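PDB 6GNF: glycogen synthase from Cyanobacterium sp. CLg1, which is a bacterial member of the starch and glycogen synthase family, with two Rossmann-like domains and with adenosine-5'-diphosphate and a glycan bound in the model. Local coordinates for residues A[438-443]-A[460-465]; A[448-453]-A[516-521]; A[423-428]-A[509-514]. All coordinates share one frame; numbering follows the deposited sequence. Where two conformers were deposited one is given.

How the contacts relate
All three contacts lie in the second Rossmann-like domain. They run in a row from the ADP pocket outward. Contact 1 holds Leu438, Asn439 and Tyr442 of that pocket. Contact 2 is next, with its centre about 5 Å from that of contact 1; the side chain of Pro450 is about 11 Å from ADP. The two join where Ala443 O is 2.8 Å from Thr448 N, a probable hydrogen bond. The centres of contacts 2 and 3 are about 7 Å apart. Both use helix 509-520, against the adjacent strands 449-452 and 426-429 respectively. Val451 N lies 2.8 Å from Cys427 O, probably hydrogen-bonded. Contact 3 is about 12 Å from contact 1, centre to centre.

Contact 1 of 3, residues A[438-443]-A[460-465]; sequences LNQLYA and DTVPPQ. With ADP (adenosine-5'-diphosphate), chain F.
Gln440 and Thr461 carry this buried contact, and their side chains cross at about a right angle. Gln440 NE2 donates to Thr461 OG1 over 3.0 Å, with an N-H...O angle of 153°. The hydroxyl lies 17° out of the amide plane, so the approach is slightly tilted. Gln440 is bent at chi2 (-84°), which folds its amide back along the start of helix 439-445. There NE2 also bonds to Cys436 O, just before the helix. Thr461 OG1 has a second partner too, Gly457 O in its own helix.

Two apolar contacts accompany this bond. Leu441 reaches across with one methyl, and its CD2 packs 3.9 Å from Thr461 CG2. Val462, the first residue beyond helix 457-461, sets CG2 at 4.1 Å from Gln440 CG.

The same first turn forms part of the ADP pocket. Leu438 N donates to ADP O2A, an alpha-phosphate oxygen, at 3.0 Å. The ribose O2' makes a weak hydrogen bond to Asn439 OD1, while Asn439 ND2 is held by Ile356 O. The edge of the Tyr442 ring meets the other ribose hydroxyl, with CE2 3.3 Å from O3'. A helix start beside a diphosphate is familiar in GT-B glycosyltransferases, and the N-terminal end of helix 439-445 may favour the negative charge of the phosphates.

The bonding is consistent with a firm link. Gln440 NE2 and Thr461 OG1 each have two partners despite burial, and they tie the helix that touches the nucleotide to helix 457-461.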
loop_
_atom_site.group_PDB
_atom_site.type_symbol
_atom_site.label_atom_id
_atom_site.label_comp_id
_atom_site.label_asym_id
_atom_site.label_seq_id
_atom_site.Cartn_x
_atom_site.Cartn_y
_atom_site.Cartn_z
ATOM N N LEU A 438 5.793 3.364 3.866
ATOM C CA LEU A 438 6.944 3.480 2.981
ATOM C C LEU A 438 7.709 4.797 3.166
ATOM O O LEU A 438 8.929 4.815 3.048
ATOM C CB LEU A 438 6.520 3.281 1.532
ATOM C CG LEU A 438 6.017 1.876 1.117
ATOM C CD1 LEU A 438 5.715 1.807 -0.372
ATOM C CD2 LEU A 438 7.038 0.807 1.481
ATOM N N ASN A 439 7.005 5.883 3.475
ATOM C CA ASN A 439 7.632 7.178 3.688
ATOM C C ASN A 439 8.834 7.146 4.593
ATOM O O ASN A 439 9.839 7.774 4.285
ATOM C CB ASN A 439 6.645 8.162 4.295
ATOM C CG ASN A 439 5.731 8.779 3.273
ATOM O OD1 ASN A 439 5.628 8.314 2.130
ATOM N ND2 ASN A 439 5.034 9.822 3.688
ATOM N N GLN A 440 8.719 6.428 5.705
ATOM C CA GLN A 440 9.773 6.426 6.715
ATOM C C GLN A 440 11.046 5.752 6.198
ATOM O O GLN A 440 12.146 6.134 6.594
ATOM C CB GLN A 440 9.290 5.790 8.027
ATOM C CG GLN A 440 9.227 4.267 8.051
ATOM C CD GLN A 440 7.945 3.691 7.472
ATOM O OE1 GLN A 440 7.182 4.374 6.771
ATOM N NE2 GLN A 440 7.678 2.443 7.802
ATOM N N LEU A 441 10.893 4.798 5.285
ATOM C CA LEU A 441 12.038 4.116 4.688
ATOM C C LEU A 441 12.772 5.066 3.757
ATOM O O LEU A 441 13.994 5.229 3.847
ATOM C CB LEU A 441 11.592 2.876 3.918
ATOM C CG LEU A 441 10.736 1.847 4.661
ATOM C CD1 LEU A 441 10.487 0.638 3.771
ATOM C CD2 LEU A 441 11.381 1.420 5.967
ATOM N N TYR A 442 12.019 5.732 2.887
ATOM C CA TYR A 442 12.590 6.753 2.023
ATOM C C TYR A 442 13.297 7.807 2.860
ATOM O O TYR A 442 14.446 8.167 2.590
ATOM C CB TYR A 442 11.506 7.425 1.180
ATOM C CG TYR A 442 10.862 6.559 0.120
ATOM C CD1 TYR A 442 11.540 5.500 -0.465
ATOM C CD2 TYR A 442 9.576 6.834 -0.327
ATOM C CE1 TYR A 442 10.950 4.724 -1.446
ATOM C CE2 TYR A 442 8.982 6.067 -1.311
ATOM C CZ TYR A 442 9.675 5.012 -1.866
ATOM O OH TYR A 442 9.073 4.243 -2.834
ATOM N N ALA A 443 12.602 8.314 3.871
ATOM C CA ALA A 443 13.129 9.378 4.708
ATOM C C ALA A 443 14.492 9.011 5.284
ATOM O O ALA A 443 15.423 9.810 5.248
ATOM C CB ALA A 443 12.153 9.699 5.827
ATOM N N ASP A 460 8.282 -1.530 13.953
ATOM C CA ASP A 460 9.357 -2.376 13.432
ATOM C C ASP A 460 10.459 -1.586 12.736
ATOM O O ASP A 460 11.625 -1.940 12.846
ATOM C CB ASP A 460 8.801 -3.414 12.439
ATOM C CG ASP A 460 8.053 -4.537 13.112
ATOM O OD1 ASP A 460 8.546 -5.076 14.121
ATOM O OD2 ASP A 460 6.964 -4.895 12.632
ATOM N N THR A 461 10.079 -0.552 11.991
ATOM C CA THR A 461 11.011 0.151 11.110
ATOM C C THR A 461 11.700 1.360 11.737
ATOM O O THR A 461 12.711 1.832 11.225
ATOM C CB THR A 461 10.298 0.617 9.825
ATOM O OG1 THR A 461 9.116 1.363 10.172
ATOM C CG2 THR A 461 9.919 -0.585 8.983
ATOM N N VAL A 462 11.150 1.865 12.835
ATOM C CA VAL A 462 11.707 3.040 13.518
ATOM C C VAL A 462 11.980 2.723 14.997
ATOM O O VAL A 462 11.255 3.174 15.888
ATOM C CB VAL A 462 10.764 4.261 13.407
ATOM C CG1 VAL A 462 11.443 5.527 13.929
ATOM C CG2 VAL A 462 10.325 4.465 11.969
ATOM N N PRO A 463 13.021 1.916 15.264
ATOM C CA PRO A 463 13.495 1.766 16.636
ATOM C C PRO A 463 14.179 3.050 17.124
ATOM O O PRO A 463 14.390 3.971 16.330
ATOM C CB PRO A 463 14.496 0.611 16.532
ATOM C CG PRO A 463 14.971 0.654 15.125
ATOM C CD PRO A 463 13.755 1.037 14.338
ATOM N N PRO A 464 14.536 3.117 18.419
ATOM C CA PRO A 464 15.053 4.364 19.006
ATOM C C PRO A 464 16.336 4.963 18.396
ATOM O O PRO A 464 16.576 6.163 18.560
ATOM C CB PRO A 464 15.292 3.988 20.480
ATOM C CG PRO A 464 14.406 2.817 20.727
ATOM C CD PRO A 464 14.375 2.059 19.436
ATOM N N GLN A 465 17.154 4.142 17.732
ATOM C CA GLN A 465 18.381 4.630 17.085
ATOM C C GLN A 465 18.074 5.494 15.872
ATOM O O GLN A 465 18.848 6.371 15.529
ATOM C CB GLN A 465 19.283 3.493 16.614
ATOM C CG GLN A 465 18.593 2.410 15.820
ATOM C CD GLN A 465 18.320 1.172 16.637
ATOM O OE1 GLN A 465 17.753 1.224 17.724
ATOM N NE2 GLN A 465 18.681 0.037 16.075
HETATM P PB ADP F . -0.205 3.923 1.674
HETATM O O1B ADP F . -0.919 3.455 2.915
HETATM O O2B ADP F . 0.296 2.799 0.810
HETATM O O3B ADP F . -0.923 5.029 0.947
HETATM P PA ADP F . 2.644 4.116 2.070
HETATM O O1A ADP F . 2.768 2.606 2.225
HETATM O O2A ADP F . 3.519 5.059 2.885
HETATM O O3A ADP F . 1.118 4.612 2.293
HETATM O "O5'" ADP F . 2.855 4.488 0.511
HETATM C "C5'" ADP F . 2.349 5.707 -0.045
HETATM C "C4'" ADP F . 3.312 6.156 -1.138
HETATM O "O4'" ADP F . 2.758 7.189 -1.955
HETATM C "C3'" ADP F . 4.578 6.722 -0.529
HETATM O "O3'" ADP F . 5.686 6.213 -1.277
HETATM C "C2'" ADP F . 4.428 8.221 -0.655
HETATM O "O2'" ADP F . 5.712 8.794 -0.881
HETATM C "C1'" ADP F . 3.500 8.404 -1.844
HETATM N N9 ADP F . 2.517 9.519 -1.757
HETATM C C8 ADP F . 1.405 9.559 -0.991
HETATM N N7 ADP F . 0.714 10.715 -1.186
HETATM C C5 ADP F . 1.383 11.432 -2.105
HETATM C C6 ADP F . 1.223 12.738 -2.777
HETATM N N6 ADP F . 0.177 13.541 -2.499
HETATM N N1 ADP F . 2.157 13.112 -3.676
HETATM C C2 ADP F . 3.215 12.342 -3.975
HETATM N N3 ADP F . 3.420 11.141 -3.402
HETATM C C4 ADP F . 2.561 10.636 -2.483
#

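Contact 2 of 3, residues A[448-453]-A[516-521]; sequences TIPVVA and LDCMAN
Cys518 packs against Ile449 and Pro450, joining helix 509-520 to strand 449-452 of the six-stranded parallel sheet in the second Rossmann-like domain of this GT-B fold. The backbones come closest at Ile449 and Cys518, whose CA atoms are 7.2 Å apart.

The direct contact is apolar, and no hydrogen bond crosses it. The CB of Cys518 points at the strand. With chi1 at -80°, its sulfur reaches two successive residues. Cys518 SG lies 4.3 Å from the ring carbon CD of Pro450. It is 4.4 Å from CG1 of Ile449. These are loose van der Waals distances. Other side chains fill in round them: Met444 of helix 439-445 touches both Cys518 and Pro450, Phe466 touches Cys518, and Ile449 also rests on Met514 and Phe511, one and two turns back from Cys518.

Hydrogen bonds hold the strand in its sheet. Pro450 is bonded through its backbone to Phe468 of the edge strand. On the other flank, Ile449 pairs through its backbone with Asp425 and with Cys427 of strand 426-429. Just ahead of the strand, Thr448 turns its CB away from the helix. Its hydroxyl bonds with Lys331 NZ, and with Thr421 O and Ala424 O, which would share its single hydrogen.

Within 516-521, Ala520 N bonds to Leu516 O at 3.0 Å, and Asn521 N bonds to Cys518 O at 3.1 Å.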
loop_
_atom_site.group_PDB
_atom_site.type_symbol
_atom_site.label_atom_id
_atom_site.label_comp_id
_atom_site.label_asym_id
_atom_site.label_seq_id
_atom_site.Cartn_x
_atom_site.Cartn_y
_atom_site.Cartn_z
ATOM N N THR A 448 16.648 11.798 6.865
ATOM C CA THR A 448 15.515 12.512 7.431
ATOM C C THR A 448 14.892 11.606 8.488
ATOM O O THR A 448 14.567 10.453 8.214
ATOM C CB THR A 448 14.499 12.880 6.326
ATOM O OG1 THR A 448 15.116 13.786 5.399
ATOM C CG2 THR A 448 13.256 13.538 6.902
ATOM N N ILE A 449 14.710 12.148 9.687
ATOM C CA ILE A 449 14.393 11.346 10.862
ATOM C C ILE A 449 12.888 11.141 11.033
ATOM O O ILE A 449 12.146 12.119 11.161
ATOM C CB ILE A 449 14.962 12.013 12.127
ATOM C CG1 ILE A 449 16.492 11.980 12.080
ATOM C CG2 ILE A 449 14.451 11.317 13.380
ATOM C CD1 ILE A 449 17.170 12.914 13.060
ATOM N N PRO A 450 12.433 9.871 11.074
ATOM C CA PRO A 450 11.005 9.625 11.276
ATOM C C PRO A 450 10.501 9.954 12.684
ATOM O O PRO A 450 11.161 9.639 13.676
ATOM C CB PRO A 450 10.856 8.116 11.009
ATOM C CG PRO A 450 12.080 7.722 10.259
ATOM C CD PRO A 450 13.159 8.628 10.759
ATOM N N VAL A 451 9.333 10.590 12.740
ATOM C CA VAL A 451 8.587 10.784 13.973
ATOM C C VAL A 451 7.207 10.206 13.691
ATOM O O VAL A 451 6.415 10.805 12.969
ATOM C CB VAL A 451 8.502 12.273 14.371
ATOM C CG1 VAL A 451 7.776 12.451 15.693
ATOM C CG2 VAL A 451 9.885 12.888 14.438
ATOM N N VAL A 452 6.935 9.039 14.269
ATOM C CA VAL A 452 5.853 8.185 13.810
ATOM C C VAL A 452 4.945 7.703 14.937
ATOM O O VAL A 452 5.329 7.679 16.100
ATOM C CB VAL A 452 6.422 6.958 13.060
ATOM C CG1 VAL A 452 7.279 7.414 11.889
ATOM C CG2 VAL A 452 7.241 6.068 13.982
ATOM N N ALA A 453 3.723 7.339 14.570
ATOM C CA ALA A 453 2.797 6.720 15.507
ATOM C C ALA A 453 3.278 5.311 15.863
ATOM O O ALA A 453 3.837 4.613 15.017
ATOM C CB ALA A 453 1.401 6.654 14.913
ATOM N N LEU A 516 23.065 10.052 10.297
ATOM C CA LEU A 516 24.048 9.143 9.719
ATOM C C LEU A 516 23.620 7.700 9.916
ATOM O O LEU A 516 23.748 6.892 8.994
ATOM C CB LEU A 516 25.443 9.388 10.315
ATOM C CG LEU A 516 26.366 10.376 9.583
ATOM C CD1 LEU A 516 25.616 11.537 8.940
ATOM C CD2 LEU A 516 27.442 10.900 10.525
ATOM N N ASP A 517 23.076 7.394 11.095
ATOM C CA ASP A 517 22.577 6.046 11.395
ATOM C C ASP A 517 21.399 5.691 10.491
ATOM O O ASP A 517 21.297 4.558 10.014
ATOM C CB ASP A 517 22.152 5.921 12.866
ATOM C CG ASP A 517 23.334 5.926 13.826
ATOM O OD1 ASP A 517 24.460 6.182 13.359
ATOM O OD2 ASP A 517 23.140 5.694 15.043
ATOM N N CYS A 518 20.530 6.669 10.246
ATOM C CA CYS A 518 19.430 6.500 9.318
ATOM C C CYS A 518 19.944 6.206 7.916
ATOM O O CYS A 518 19.448 5.295 7.266
ATOM C CB CYS A 518 18.536 7.745 9.285
ATOM S SG CYS A 518 17.363 7.863 10.658
ATOM N N MET A 519 20.913 6.985 7.444
ATOM C CA MET A 519 21.438 6.790 6.088
ATOM C C MET A 519 22.157 5.447 5.932
ATOM O O MET A 519 22.160 4.875 4.855
ATOM C CB MET A 519 22.352 7.945 5.672
ATOM C CG MET A 519 21.610 9.254 5.456
ATOM S SD MET A 519 22.629 10.544 4.717
ATOM C CE MET A 519 22.747 9.949 3.033
ATOM N N ALA A 520 22.739 4.938 7.014
ATOM C CA ALA A 520 23.424 3.641 6.995
ATOM C C ALA A 520 22.453 2.465 7.107
ATOM O O ALA A 520 22.851 1.321 6.914
ATOM C CB ALA A 520 24.445 3.574 8.115
ATOM N N ASN A 521 21.195 2.754 7.442
ATOM C CA ASN A 521 20.163 1.734 7.613
ATOM C C ASN A 521 19.747 1.115 6.286
ATOM O O ASN A 521 19.225 1.806 5.413
ATOM C CB ASN A 521 18.941 2.351 8.296
ATOM C CG ASN A 521 17.907 1.321 8.698
ATOM O OD1 ASN A 521 18.223 0.148 8.863
ATOM N ND2 ASN A 521 16.661 1.765 8.875
#

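Contact 3 of 3, residues A[423-428]-A[509-514]; sequences GADYCL and PKFKKM
Asp425 and Phe511 have the nearest CA atoms across the contact, 9.7 Å apart, where the chain entering strand 426-429 comes up to the first turn of helix 509-520. Side chains bridge this gap. Phe511 does most of the work: its CG is anti to the backbone N (chi1 172°), and the ring extends from the helix toward the strand.

Two oxygens meet the edge of that ring, near its plane. Tyr426 OH lies 3.5 Å from Phe511 CD2. Asp425 OD1 is more distant, 4.2 Å from Phe511 CZ, and the carboxylate is turned 77° from the ring plane. Ring hydrogens carry a slight positive charge, so both approaches are probably mildly favourable. The two aromatic side chains cross obliquely, with Tyr426 CZ 4.0 Å from Phe511 CE2.

The strand lies within the parallel sheet of a Rossmann-like domain, between strands 352-356 and 449-452, and helix 509-520 packs beside the starts of strands 426-429 and 449-452. Here the aromatic cluster widens. Tyr426 stacks on Phe353 of the adjoining strand, and Phe511 meets Tyr506 edge-to-face.

The carboxylate of Asp425 has stronger partners than the ring. Its OD2 forms a salt bridge with Lys335 NZ and accepts a hydrogen bond from Leu352 N. Further along the helix, Met514 N bonds to Lys510 O at 2.8 Å, and Lys513 NZ forms a salt bridge with Asp517 OD2, one turn on.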
loop_
_atom_site.group_PDB
_atom_site.type_symbol
_atom_site.label_atom_id
_atom_site.label_comp_id
_atom_site.label_asym_id
_atom_site.label_seq_id
_atom_site.Cartn_x
_atom_site.Cartn_y
_atom_site.Cartn_z
ATOM N N GLY A 423 14.534 17.802 2.025
ATOM C CA GLY A 423 14.655 19.089 2.708
ATOM C C GLY A 423 14.259 19.076 4.169
ATOM O O GLY A 423 14.822 19.816 4.975
ATOM N N ALA A 424 13.272 18.255 4.509
ATOM C CA ALA A 424 12.762 18.195 5.872
ATOM C C ALA A 424 13.779 17.571 6.817
ATOM O O ALA A 424 14.577 16.722 6.415
ATOM C CB ALA A 424 11.460 17.406 5.922
ATOM N N ASP A 425 13.722 17.978 8.080
ATOM C CA ASP A 425 14.521 17.354 9.128
ATOM C C ASP A 425 13.827 16.113 9.647
ATOM O O ASP A 425 14.477 15.141 10.028
ATOM C CB ASP A 425 14.723 18.332 10.269
ATOM C CG ASP A 425 15.477 19.549 9.836
ATOM O OD1 ASP A 425 16.524 19.362 9.188
ATOM O OD2 ASP A 425 15.029 20.679 10.139
ATOM N N TYR A 426 12.496 16.165 9.672
ATOM C CA TYR A 426 11.691 15.096 10.234
ATOM C C TYR A 426 10.583 14.654 9.278
ATOM O O TYR A 426 9.981 15.474 8.591
ATOM C CB TYR A 426 11.095 15.557 11.563
ATOM C CG TYR A 426 12.142 15.903 12.602
ATOM C CD1 TYR A 426 12.867 14.905 13.238
ATOM C CD2 TYR A 426 12.418 17.226 12.933
ATOM C CE1 TYR A 426 13.832 15.209 14.185
ATOM C CE2 TYR A 426 13.384 17.545 13.878
ATOM C CZ TYR A 426 14.089 16.535 14.506
ATOM O OH TYR A 426 15.048 16.854 15.457
ATOM N N CYS A 427 10.320 13.351 9.263
ATOM C CA CYS A 427 9.216 12.765 8.507
ATOM C C CYS A 427 8.089 12.401 9.475
ATOM O O CYS A 427 8.218 11.484 10.280
ATOM C CB CYS A 427 9.703 11.528 7.762
ATOM S SG CYS A 427 8.395 10.572 6.992
ATOM N N LEU A 428 6.978 13.124 9.376
ATOM C CA LEU A 428 5.901 13.060 10.356
ATOM C C LEU A 428 4.766 12.162 9.875
ATOM O O LEU A 428 4.134 12.455 8.856
ATOM C CB LEU A 428 5.381 14.474 10.595
ATOM C CG LEU A 428 4.395 14.734 11.728
ATOM C CD1 LEU A 428 5.067 14.546 13.074
ATOM C CD2 LEU A 428 3.836 16.145 11.613
ATOM N N PRO A 509 24.723 16.981 18.787
ATOM C CA PRO A 509 25.521 15.895 18.226
ATOM C C PRO A 509 24.735 14.605 17.997
ATOM O O PRO A 509 25.014 13.898 17.030
ATOM C CB PRO A 509 26.603 15.687 19.284
ATOM C CG PRO A 509 26.813 17.049 19.843
ATOM C CD PRO A 509 25.458 17.705 19.842
ATOM N N LYS A 510 23.761 14.320 18.861
ATOM C CA LYS A 510 22.910 13.133 18.717
ATOM C C LYS A 510 22.049 13.194 17.461
ATOM O O LYS A 510 21.832 12.175 16.800
ATOM C CB LYS A 510 22.004 12.956 19.936
ATOM C CG LYS A 510 22.751 12.645 21.217
ATOM C CD LYS A 510 21.807 12.214 22.327
ATOM C CE LYS A 510 22.506 12.259 23.680
ATOM N NZ LYS A 510 21.639 11.735 24.768
ATOM N N PHE A 511 21.562 14.392 17.148
ATOM C CA PHE A 511 20.817 14.645 15.921
ATOM C C PHE A 511 21.664 14.283 14.709
ATOM O O PHE A 511 21.223 13.512 13.858
ATOM C CB PHE A 511 20.358 16.111 15.876
ATOM C CG PHE A 511 19.753 16.536 14.569
ATOM C CD1 PHE A 511 20.551 17.049 13.557
ATOM C CD2 PHE A 511 18.378 16.451 14.359
ATOM C CE1 PHE A 511 19.995 17.454 12.357
ATOM C CE2 PHE A 511 17.819 16.847 13.155
ATOM C CZ PHE A 511 18.628 17.351 12.153
ATOM N N LYS A 512 22.880 14.822 14.646
ATOM C CA LYS A 512 23.808 14.515 13.554
ATOM C C LYS A 512 24.078 13.021 13.429
ATOM O O LYS A 512 24.145 12.494 12.312
ATOM C CB LYS A 512 25.144 15.249 13.729
ATOM C CG LYS A 512 25.280 16.536 12.927
ATOM C CD LYS A 512 24.473 17.686 13.515
ATOM C CE LYS A 512 25.317 18.952 13.654
ATOM N NZ LYS A 512 25.970 19.379 12.384
ATOM N N LYS A 513 24.239 12.351 14.567
ATOM C CA LYS A 513 24.508 10.918 14.580
ATOM C C LYS A 513 23.299 10.119 14.096
ATOM O O LYS A 513 23.457 9.159 13.341
ATOM C CB LYS A 513 24.904 10.452 15.981
ATOM C CG LYS A 513 25.417 9.019 16.034
ATOM C CD LYS A 513 25.589 8.544 17.468
ATOM C CE LYS A 513 26.359 7.234 17.539
ATOM N NZ LYS A 513 25.692 6.144 16.776
ATOM N N MET A 514 22.104 10.526 14.525
ATOM C CA MET A 514 20.869 9.837 14.147
ATOM C C MET A 514 20.650 9.866 12.630
ATOM O O MET A 514 20.163 8.889 12.046
ATOM C CB MET A 514 19.660 10.432 14.883
ATOM C CG MET A 514 18.388 9.604 14.758
ATOM S SD MET A 514 17.029 10.118 15.837
ATOM C CE MET A 514 17.491 9.357 17.389
#